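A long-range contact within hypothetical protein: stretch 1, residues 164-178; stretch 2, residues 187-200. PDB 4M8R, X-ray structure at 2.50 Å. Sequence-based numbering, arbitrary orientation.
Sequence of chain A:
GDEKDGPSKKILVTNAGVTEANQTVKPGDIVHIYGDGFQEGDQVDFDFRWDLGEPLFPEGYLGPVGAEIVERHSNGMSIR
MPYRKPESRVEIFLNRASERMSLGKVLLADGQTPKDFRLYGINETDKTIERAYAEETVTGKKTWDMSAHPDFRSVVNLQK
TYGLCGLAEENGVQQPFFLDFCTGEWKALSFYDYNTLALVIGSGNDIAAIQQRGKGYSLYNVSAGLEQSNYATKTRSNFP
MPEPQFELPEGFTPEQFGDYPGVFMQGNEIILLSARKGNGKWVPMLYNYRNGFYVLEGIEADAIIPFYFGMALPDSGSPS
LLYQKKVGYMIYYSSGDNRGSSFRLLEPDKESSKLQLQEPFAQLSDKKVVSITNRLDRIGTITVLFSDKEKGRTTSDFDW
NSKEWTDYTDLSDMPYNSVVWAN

Stretch 1, residues 164-178: LCGLAEENGVQQPFF
Stretch 2 (187-200) KALSFYDYNTLALV

Leu199 and Leu189 of stretch 2 form the apolar centre of the contact with Leu167, Cys165 and Pro176 of stretch 1. Both leucines point toward stretch 1 and are m,t rotamers, as is Leu167. Leu199 CD2 lies 3.7 Å from Leu167 CD2 and 4.1 Å from Pro176 CB. Leu199 CD1 lies 3.6 Å from Gly166 CA. Leu189 CD1 meets Cys165 SG at 4.0 Å, Leu189 CB meets Pro176 CG at 4.0 Å, and Leu189 CD2 meets Phe178 CB at 4.0 Å. Leu199, Leu189, Leu167, Cys165 and Pro176 are all buried, so the contact between them is apolar packing.

Stretch 1 is a hairpin. Strand 164-170 and strand 173-178 are joined by a type I' turn from Glu170 to Val173, with positive phi at Asn171 (53/41) and Gly172 (81/3). Backbone bonds Phe177 N to Gly166 O (2.9 Å) and Gln175 N to Ala168 O (3.0 Å) fix its register. Strand 198-200 runs nearly antiparallel to strand 164-170, at 165°, with a closest axis approach of 7.5 Å. This spacing suits side-chain packing.

Strand 187-188 instead pairs antiparallel with the end of stretch 1. Phe178 and Lys187 are the hydrogen-bonded pair: Phe178 N to Lys187 O and Lys187 N to Phe178 O are each 2.8 Å. Phe177 and Ala188 are the non-hydrogen-bonded pair. Their side chains share one sheet face, with Phe177 CE1 4.1 Å from Ala188 CB; Phe178 and Lys187 occupy the other. Phe177 has chi1 m, Phe178 t. Lys187 CG lies at the edge of the Phe178 ring, 4.4 Å from Phe178 CD2.

Leu189 N extends the ladder by donating to Pro176 O at 3.1 Å. Water 1 also donates to Pro176 O (2.9 Å) and accepts from Ser190 N (2.8 Å), linking strand 173-178 to the loop that follows strand 187-188.

Farther out, Thr196 closes on Gln174. With chi1 m, Thr196 OG1 donates to Gln174 O at 2.9 Å; Thr196 N adds a weak bond to Gln174 O at 2.8 Å. Asn195, chi1 t, turns its amide inward, and Asn195 OD1 accepts from Gln174 N at 2.9 Å.

Asp193, chi1 m, makes the polar edge. Asp193 OD1 accepts from Gln175 NE2 at 2.8 Å and from Asn171 ND2 at 3.0 Å. Gln175 NE2 also donates to Glu170 O at 3.0 Å, so this amide ties the turn of the hairpin to the loop.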

ATOM      1  N   LEU A 164       6.443 -19.212  18.129  1.00 36.64           N
ATOM      2  CA  LEU A 164       7.827 -19.474  17.745  1.00 37.22           C
ATOM      3  C   LEU A 164       7.947 -20.659  16.814  1.00 38.17           C
ATOM      4  O   LEU A 164       7.304 -21.686  17.019  1.00 39.18           O
ATOM      5  CB  LEU A 164       8.680 -19.737  18.981  1.00 38.58           C
ATOM      6  CG  LEU A 164       8.721 -18.620  20.021  1.00 39.75           C
ATOM      7  CD1 LEU A 164       9.439 -19.086  21.279  1.00 41.13           C
ATOM      8  CD2 LEU A 164       9.380 -17.374  19.455  1.00 39.78           C
ATOM      9  N   CYS A 165       8.779 -20.501  15.789  1.00 38.77           N
ATOM     10  CA  CYS A 165       9.125 -21.588  14.892  1.00 39.69           C
ATOM     11  C   CYS A 165      10.498 -22.126  15.279  1.00 40.33           C
ATOM     12  O   CYS A 165      11.346 -21.384  15.762  1.00 40.54           O
ATOM     13  CB  CYS A 165       9.137 -21.102  13.441  1.00 39.32           C
ATOM     14  SG  CYS A 165       7.529 -20.509  12.849  1.00 39.21           S
ATOM     15  N   GLY A 166      10.706 -23.418  15.066  1.00 41.52           N
ATOM     16  CA  GLY A 166      11.996 -24.049  15.340  1.00 43.47           C
ATOM     17  C   GLY A 166      12.003 -25.496  14.883  1.00 44.92           C
ATOM     18  O   GLY A 166      11.006 -25.987  14.358  1.00 45.98           O
ATOM     19  N   LEU A 167      13.125 -26.177  15.087  1.00 46.86           N
ATOM     20  CA  LEU A 167      13.272 -27.569  14.675  1.00 48.75           C
ATOM     21  C   LEU A 167      13.209 -28.507  15.869  1.00 51.66           C
ATOM     22  O   LEU A 167      13.719 -28.186  16.943  1.00 52.95           O
ATOM     23  CB  LEU A 167      14.603 -27.766  13.957  1.00 49.42           C
ATOM     24  CG  LEU A 167      14.831 -26.891  12.727  1.00 48.36           C
ATOM     25  CD1 LEU A 167      16.227 -27.128  12.173  1.00 49.88           C
ATOM     26  CD2 LEU A 167      13.773 -27.162  11.668  1.00 47.19           C
ATOM     27  N   ALA A 168      12.589 -29.668  15.667  1.00 53.78           N
ATOM     28  CA  ALA A 168      12.513 -30.706  16.688  1.00 57.25           C
ATOM     29  C   ALA A 168      12.421 -32.087  16.048  1.00 62.13           C
ATOM     30  O   ALA A 168      11.992 -32.227  14.902  1.00 60.65           O
ATOM     31  CB  ALA A 168      11.323 -30.469  17.597  1.00 56.79           C
ATOM     32  N   GLU A 169      12.842 -33.102  16.797  1.00 69.28           N
ATOM     33  CA  GLU A 169      12.827 -34.478  16.316  1.00 72.09           C
ATOM     34  C   GLU A 169      11.394 -34.975  16.227  1.00 71.81           C
ATOM     35  O   GLU A 169      10.620 -34.817  17.167  1.00 72.24           O
ATOM     36  CB  GLU A 169      13.623 -35.382  17.258  1.00 77.86           C
ATOM     37  CG  GLU A 169      13.852 -36.794  16.734  1.00 82.39           C
ATOM     38  CD  GLU A 169      15.090 -36.911  15.862  1.00 85.05           C
ATOM     39  OE1 GLU A 169      15.449 -35.930  15.174  1.00 82.05           O
ATOM     40  OE2 GLU A 169      15.711 -37.993  15.870  1.00 88.94           O
ATOM     41  N   GLU A 170      11.050 -35.571  15.091  1.00 74.08           N
ATOM     42  CA  GLU A 170       9.735 -36.167  14.890  1.00 76.81           C
ATOM     43  C   GLU A 170       9.848 -37.250  13.828  1.00 77.28           C
ATOM     44  O   GLU A 170      10.332 -36.986  12.725  1.00 77.18           O
ATOM     45  CB  GLU A 170       8.719 -35.105  14.459  1.00 79.10           C
ATOM     46  CG  GLU A 170       7.265 -35.578  14.424  1.00 82.98           C
ATOM     47  CD  GLU A 170       6.582 -35.557  15.785  1.00 87.57           C
ATOM     48  OE1 GLU A 170       7.257 -35.799  16.810  1.00 92.66           O
ATOM     49  OE2 GLU A 170       5.359 -35.302  15.827  1.00 90.50           O
ATOM     50  N   ASN A 171       9.415 -38.462  14.172  1.00 77.00           N
ATOM     51  CA  ASN A 171       9.528 -39.618  13.284  1.00 78.37           C
ATOM     52  C   ASN A 171      10.959 -39.824  12.785  1.00 75.93           C
ATOM     53  O   ASN A 171      11.183 -40.121  11.613  1.00 76.24           O
ATOM     54  CB  ASN A 171       8.551 -39.497  12.105  1.00 79.17           C
ATOM     55  CG  ASN A 171       7.102 -39.389  12.555  1.00 79.74           C
ATOM     56  OD1 ASN A 171       6.706 -39.984  13.556  1.00 83.62           O
ATOM     57  ND2 ASN A 171       6.301 -38.638  11.805  1.00 76.76           N
ATOM     58  N   GLY A 172      11.924 -39.639  13.683  1.00 74.10           N
ATOM     59  CA  GLY A 172      13.323 -39.935  13.393  1.00 73.40           C
ATOM     60  C   GLY A 172      14.099 -38.885  12.619  1.00 71.02           C
ATOM     61  O   GLY A 172      15.264 -39.111  12.285  1.00 70.44           O
ATOM     62  N   VAL A 173      13.470 -37.745  12.320  1.00 67.33           N
ATOM     63  CA  VAL A 173      14.149 -36.656  11.606  1.00 65.08           C
ATOM     64  C   VAL A 173      13.815 -35.286  12.176  1.00 61.17           C
ATOM     65  O   VAL A 173      12.859 -35.129  12.932  1.00 59.11           O
ATOM     66  CB  VAL A 173      13.823 -36.651  10.093  1.00 64.65           C
ATOM     67  CG1 VAL A 173      14.356 -37.909   9.419  1.00 68.10           C
ATOM     68  CG2 VAL A 173      12.327 -36.496   9.849  1.00 62.87           C
ATOM     69  N   GLN A 174      14.622 -34.300  11.795  1.00 61.43           N
ATOM     70  CA  GLN A 174      14.409 -32.911  12.183  1.00 59.35           C
ATOM     71  C   GLN A 174      13.314 -32.297  11.314  1.00 57.01           C
ATOM     72  O   GLN A 174      13.374 -32.376  10.082  1.00 55.91           O
ATOM     73  CB  GLN A 174      15.715 -32.110  12.046  1.00 60.25           C
ATOM     74  CG  GLN A 174      16.759 -32.434  13.106  1.00 62.81           C
ATOM     75  CD  GLN A 174      16.353 -31.946  14.493  1.00 63.13           C
ATOM     76  OE1 GLN A 174      16.191 -30.748  14.718  1.00 60.42           O
ATOM     77  NE2 GLN A 174      16.202 -32.872  15.431  1.00 66.71           N
ATOM     78  N   GLN A 175      12.323 -31.690  11.965  1.00 55.87           N
ATOM     79  CA  GLN A 175      11.182 -31.086  11.282  1.00 53.45           C
ATOM     80  C   GLN A 175      10.794 -29.758  11.917  1.00 50.08           C
ATOM     81  O   GLN A 175      11.007 -29.549  13.111  1.00 49.19           O
ATOM     82  CB  GLN A 175       9.978 -32.016  11.343  1.00 56.68           C
ATOM     83  CG  GLN A 175      10.208 -33.369  10.703  1.00 62.85           C
ATOM     84  CD  GLN A 175       8.902 -34.047  10.327  1.00 65.36           C
ATOM     85  OE1 GLN A 175       8.099 -33.485   9.580  1.00 63.84           O
ATOM     86  NE2 GLN A 175       8.694 -35.265  10.822  1.00 68.29           N
ATOM     87  N   PRO A 176      10.207 -28.852  11.119  1.00 47.34           N
ATOM     88  CA  PRO A 176       9.790 -27.562  11.645  1.00 45.12           C
ATOM     89  C   PRO A 176       8.449 -27.615  12.375  1.00 43.07           C
ATOM     90  O   PRO A 176       7.507 -28.258  11.897  1.00 40.79           O
ATOM     91  CB  PRO A 176       9.682 -26.694  10.394  1.00 44.36           C
ATOM     92  CG  PRO A 176       9.360 -27.651   9.309  1.00 45.27           C
ATOM     93  CD  PRO A 176      10.076 -28.918   9.655  1.00 47.23           C
ATOM     94  N   PHE A 177       8.387 -26.925  13.513  1.00 42.74           N
ATOM     95  CA  PHE A 177       7.164 -26.774  14.298  1.00 43.09           C
ATOM     96  C   PHE A 177       6.918 -25.323  14.669  1.00 40.84           C
ATOM     97  O   PHE A 177       7.854 -24.539  14.780  1.00 41.60           O
ATOM     98  CB  PHE A 177       7.270 -27.581  15.582  1.00 46.10           C
ATOM     99  CG  PHE A 177       7.225 -29.054  15.362  1.00 49.52           C
ATOM    100  CD1 PHE A 177       6.013 -29.724  15.364  1.00 51.32           C
ATOM    101  CD2 PHE A 177       8.390 -29.765  15.141  1.00 50.84           C
ATOM    102  CE1 PHE A 177       5.965 -31.087  15.157  1.00 53.62           C
ATOM    103  CE2 PHE A 177       8.347 -31.124  14.929  1.00 53.45           C
ATOM    104  CZ  PHE A 177       7.134 -31.787  14.939  1.00 54.60           C
ATOM    105  N   PHE A 178       5.648 -24.992  14.883  1.00 38.97           N
ATOM    106  CA  PHE A 178       5.243 -23.693  15.396  1.00 38.04           C
ATOM    107  C   PHE A 178       4.608 -23.881  16.768  1.00 39.86           C
ATOM    108  O   PHE A 178       3.657 -24.649  16.913  1.00 41.17           O
ATOM    109  CB  PHE A 178       4.234 -23.050  14.444  1.00 36.51           C
ATOM    110  CG  PHE A 178       3.625 -21.769  14.961  1.00 34.28           C
ATOM    111  CD1 PHE A 178       4.358 -20.591  14.971  1.00 33.57           C
ATOM    112  CD2 PHE A 178       2.315 -21.741  15.410  1.00 33.01           C
ATOM    113  CE1 PHE A 178       3.801 -19.415  15.437  1.00 33.24           C
ATOM    114  CE2 PHE A 178       1.750 -20.565  15.874  1.00 32.76           C
ATOM    115  CZ  PHE A 178       2.490 -19.400  15.890  1.00 32.31           C
ATOM    116  N   LYS A 187       2.218 -27.030  16.313  1.00 43.12           N
ATOM    117  CA  LYS A 187       1.705 -27.309  14.972  1.00 44.19           C
ATOM    118  C   LYS A 187       2.851 -27.697  14.054  1.00 43.72           C
ATOM    119  O   LYS A 187       3.831 -26.968  13.953  1.00 45.46           O
ATOM    120  CB  LYS A 187       1.024 -26.068  14.390  1.00 46.80           C
ATOM    121  CG  LYS A 187      -0.047 -25.436  15.264  1.00 48.14           C
ATOM    122  CD  LYS A 187      -1.219 -26.370  15.501  1.00 54.76           C
ATOM    123  CE  LYS A 187      -2.345 -25.644  16.222  1.00 61.90           C
ATOM    124  NZ  LYS A 187      -3.302 -26.604  16.837  1.00 69.39           N
ATOM    125  N   ALA A 188       2.732 -28.837  13.382  1.00 44.15           N
ATOM    126  CA  ALA A 188       3.713 -29.220  12.371  1.00 43.78           C
ATOM    127  C   ALA A 188       3.608 -28.281  11.179  1.00 40.75           C
ATOM    128  O   ALA A 188       2.505 -27.898  10.788  1.00 39.35           O
ATOM    129  CB  ALA A 188       3.495 -30.653  11.927  1.00 46.49           C
ATOM    130  N   LEU A 189       4.755 -27.902  10.616  1.00 39.85           N
ATOM    131  CA  LEU A 189       4.790 -26.978   9.485  1.00 39.11           C
ATOM    132  C   LEU A 189       5.038 -27.657   8.140  1.00 39.62           C
ATOM    133  O   LEU A 189       4.724 -27.084   7.101  1.00 38.44           O
ATOM    134  CB  LEU A 189       5.836 -25.886   9.726  1.00 38.98           C
ATOM    135  CG  LEU A 189       5.510 -24.922  10.872  1.00 39.10           C
ATOM    136  CD1 LEU A 189       6.645 -23.932  11.075  1.00 40.27           C
ATOM    137  CD2 LEU A 189       4.206 -24.182  10.627  1.00 37.34           C
ATOM    138  N   SER A 190       5.602 -28.861   8.152  1.00 42.34           N
ATOM    139  CA  SER A 190       5.856 -29.597   6.913  1.00 44.53           C
ATOM    140  C   SER A 190       4.850 -30.724   6.745  1.00 45.88           C
ATOM    141  O   SER A 190       4.468 -31.383   7.710  1.00 46.20           O
ATOM    142  CB  SER A 190       7.275 -30.154   6.888  1.00 46.23           C
ATOM    143  OG  SER A 190       8.222 -29.119   6.680  1.00 46.61           O
ATOM    144  N   PHE A 191       4.414 -30.931   5.510  1.00 47.62           N
ATOM    145  CA  PHE A 191       3.483 -32.003   5.211  1.00 50.73           C
ATOM    146  C   PHE A 191       4.188 -33.354   5.267  1.00 53.62           C
ATOM    147  O   PHE A 191       3.706 -34.272   5.921  1.00 56.49           O
ATOM    148  CB  PHE A 191       2.823 -31.803   3.845  1.00 49.56           C
ATOM    149  CG  PHE A 191       1.692 -32.747   3.595  1.00 49.98           C
ATOM    150  CD1 PHE A 191       0.459 -32.533   4.189  1.00 49.09           C
ATOM    151  CD2 PHE A 191       1.867 -33.872   2.798  1.00 52.88           C
ATOM    152  CE1 PHE A 191      -0.584 -33.415   3.975  1.00 51.31           C
ATOM    153  CE2 PHE A 191       0.830 -34.757   2.581  1.00 52.80           C
ATOM    154  CZ  PHE A 191      -0.398 -34.529   3.169  1.00 51.88           C
ATOM    155  N   TYR A 192       5.321 -33.472   4.585  1.00 55.46           N
ATOM    156  CA  TYR A 192       6.069 -34.727   4.571  1.00 58.73           C
ATOM    157  C   TYR A 192       7.109 -34.764   5.686  1.00 57.84           C
ATOM    158  O   TYR A 192       7.518 -33.733   6.214  1.00 55.91           O
ATOM    159  CB  TYR A 192       6.746 -34.951   3.214  1.00 61.40           C
ATOM    160  CG  TYR A 192       5.790 -35.229   2.072  1.00 64.06           C
ATOM    161  CD1 TYR A 192       4.945 -36.339   2.091  1.00 65.31           C
ATOM    162  CD2 TYR A 192       5.746 -34.393   0.959  1.00 64.45           C
ATOM    163  CE1 TYR A 192       4.076 -36.595   1.041  1.00 66.16           C
ATOM    164  CE2 TYR A 192       4.881 -34.643  -0.093  1.00 65.13           C
ATOM    165  CZ  TYR A 192       4.049 -35.742  -0.049  1.00 65.83           C
ATOM    166  OH  TYR A 192       3.196 -35.971  -1.101  1.00 65.84           O
ATOM    167  N   ASP A 193       7.537 -35.975   6.025  1.00 60.90           N
ATOM    168  CA  ASP A 193       8.529 -36.204   7.071  1.00 61.21           C
ATOM    169  C   ASP A 193       9.933 -36.209   6.471  1.00 60.59           C
ATOM    170  O   ASP A 193      10.602 -37.234   6.456  1.00 62.93           O
ATOM    171  CB  ASP A 193       8.240 -37.529   7.787  1.00 63.38           C
ATOM    172  CG  ASP A 193       6.899 -37.525   8.501  1.00 62.98           C
ATOM    173  OD1 ASP A 193       6.735 -36.743   9.459  1.00 60.83           O
ATOM    174  OD2 ASP A 193       6.011 -38.307   8.103  1.00 65.44           O
ATOM    175  N   TYR A 194      10.363 -35.058   5.965  1.00 59.16           N
ATOM    176  CA  TYR A 194      11.690 -34.922   5.374  1.00 61.85           C
ATOM    177  C   TYR A 194      12.613 -34.249   6.378  1.00 59.89           C
ATOM    178  O   TYR A 194      12.221 -33.298   7.049  1.00 59.53           O
ATOM    179  CB  TYR A 194      11.634 -34.106   4.073  1.00 63.45           C
ATOM    180  CG  TYR A 194      10.822 -34.728   2.936  1.00 67.36           C
ATOM    181  CD1 TYR A 194      10.674 -36.113   2.817  1.00 71.39           C
ATOM    182  CD2 TYR A 194      10.233 -33.926   1.953  1.00 67.22           C
ATOM    183  CE1 TYR A 194       9.948 -36.674   1.776  1.00 73.21           C
ATOM    184  CE2 TYR A 194       9.510 -34.482   0.903  1.00 67.69           C
ATOM    185  CZ  TYR A 194       9.369 -35.859   0.819  1.00 71.30           C
ATOM    186  OH  TYR A 194       8.652 -36.436  -0.209  1.00 70.04           O
ATOM    187  N   ASN A 195      13.839 -34.746   6.480  1.00 61.24           N
ATOM    188  CA  ASN A 195      14.809 -34.185   7.410  1.00 60.32           C
ATOM    189  C   ASN A 195      15.162 -32.756   7.027  1.00 57.83           C
ATOM    190  O   ASN A 195      15.341 -32.445   5.851  1.00 57.90           O
ATOM    191  CB  ASN A 195      16.078 -35.040   7.448  1.00 63.39           C
ATOM    192  CG  ASN A 195      17.042 -34.612   8.540  1.00 63.07           C
ATOM    193  OD1 ASN A 195      16.666 -34.506   9.707  1.00 62.40           O
ATOM    194  ND2 ASN A 195      18.287 -34.349   8.163  1.00 63.87           N
ATOM    195  N   THR A 196      15.264 -31.899   8.034  1.00 55.96           N
ATOM    196  CA  THR A 196      15.494 -30.480   7.832  1.00 53.32           C
ATOM    197  C   THR A 196      16.887 -30.078   8.320  1.00 54.27           C
ATOM    198  O   THR A 196      17.179 -30.155   9.513  1.00 54.44           O
ATOM    199  CB  THR A 196      14.429 -29.671   8.589  1.00 50.87           C
ATOM    200  OG1 THR A 196      13.129 -30.186   8.269  1.00 49.33           O
ATOM    201  CG2 THR A 196      14.500 -28.194   8.223  1.00 49.43           C
ATOM    202  N   LEU A 197      17.733 -29.642   7.391  1.00 54.70           N
ATOM    203  CA  LEU A 197      19.055 -29.118   7.722  1.00 56.31           C
ATOM    204  C   LEU A 197      18.992 -27.875   8.590  1.00 54.92           C
ATOM    205  O   LEU A 197      19.776 -27.735   9.526  1.00 57.29           O
ATOM    206  CB  LEU A 197      19.824 -28.733   6.456  1.00 58.00           C
ATOM    207  CG  LEU A 197      20.519 -29.808   5.641  1.00 62.08           C
ATOM    208  CD1 LEU A 197      21.349 -29.131   4.559  1.00 63.56           C
ATOM    209  CD2 LEU A 197      21.402 -30.686   6.515  1.00 64.89           C
ATOM    210  N   ALA A 198      18.090 -26.954   8.251  1.00 51.94           N
ATOM    211  CA  ALA A 198      18.056 -25.643   8.889  1.00 50.59           C
ATOM    212  C   ALA A 198      16.822 -24.853   8.509  1.00 48.25           C
ATOM    213  O   ALA A 198      16.278 -25.028   7.426  1.00 48.46           O
ATOM    214  CB  ALA A 198      19.293 -24.844   8.498  1.00 51.97           C
ATOM    215  N   LEU A 199      16.379 -23.991   9.417  1.00 47.27           N
ATOM    216  CA  LEU A 199      15.437 -22.944   9.070  1.00 45.07           C
ATOM    217  C   LEU A 199      16.245 -21.787   8.514  1.00 45.88           C
ATOM    218  O   LEU A 199      17.419 -21.617   8.854  1.00 48.40           O
ATOM    219  CB  LEU A 199      14.666 -22.476  10.294  1.00 44.31           C
ATOM    220  CG  LEU A 199      13.727 -23.489  10.936  1.00 45.25           C
ATOM    221  CD1 LEU A 199      12.997 -22.832  12.098  1.00 43.92           C
ATOM    222  CD2 LEU A 199      12.737 -24.036   9.920  1.00 44.67           C
ATOM    223  N   VAL A 200      15.616 -20.989   7.665  1.00 44.34           N
ATOM    224  CA  VAL A 200      16.278 -19.840   7.068  1.00 44.54           C
ATOM    225  C   VAL A 200      15.391 -18.612   7.233  1.00 42.88           C
ATOM    226  O   VAL A 200      14.240 -18.602   6.792  1.00 42.67           O
ATOM    227  CB  VAL A 200      16.582 -20.073   5.582  1.00 45.55           C
ATOM    228  CG1 VAL A 200      17.426 -18.936   5.026  1.00 47.64           C
ATOM    229  CG2 VAL A 200      17.309 -21.401   5.390  1.00 47.43           C
TER
HETATM  230  O   HOH W   1       6.565 -30.423  10.278  1.00 40.34           O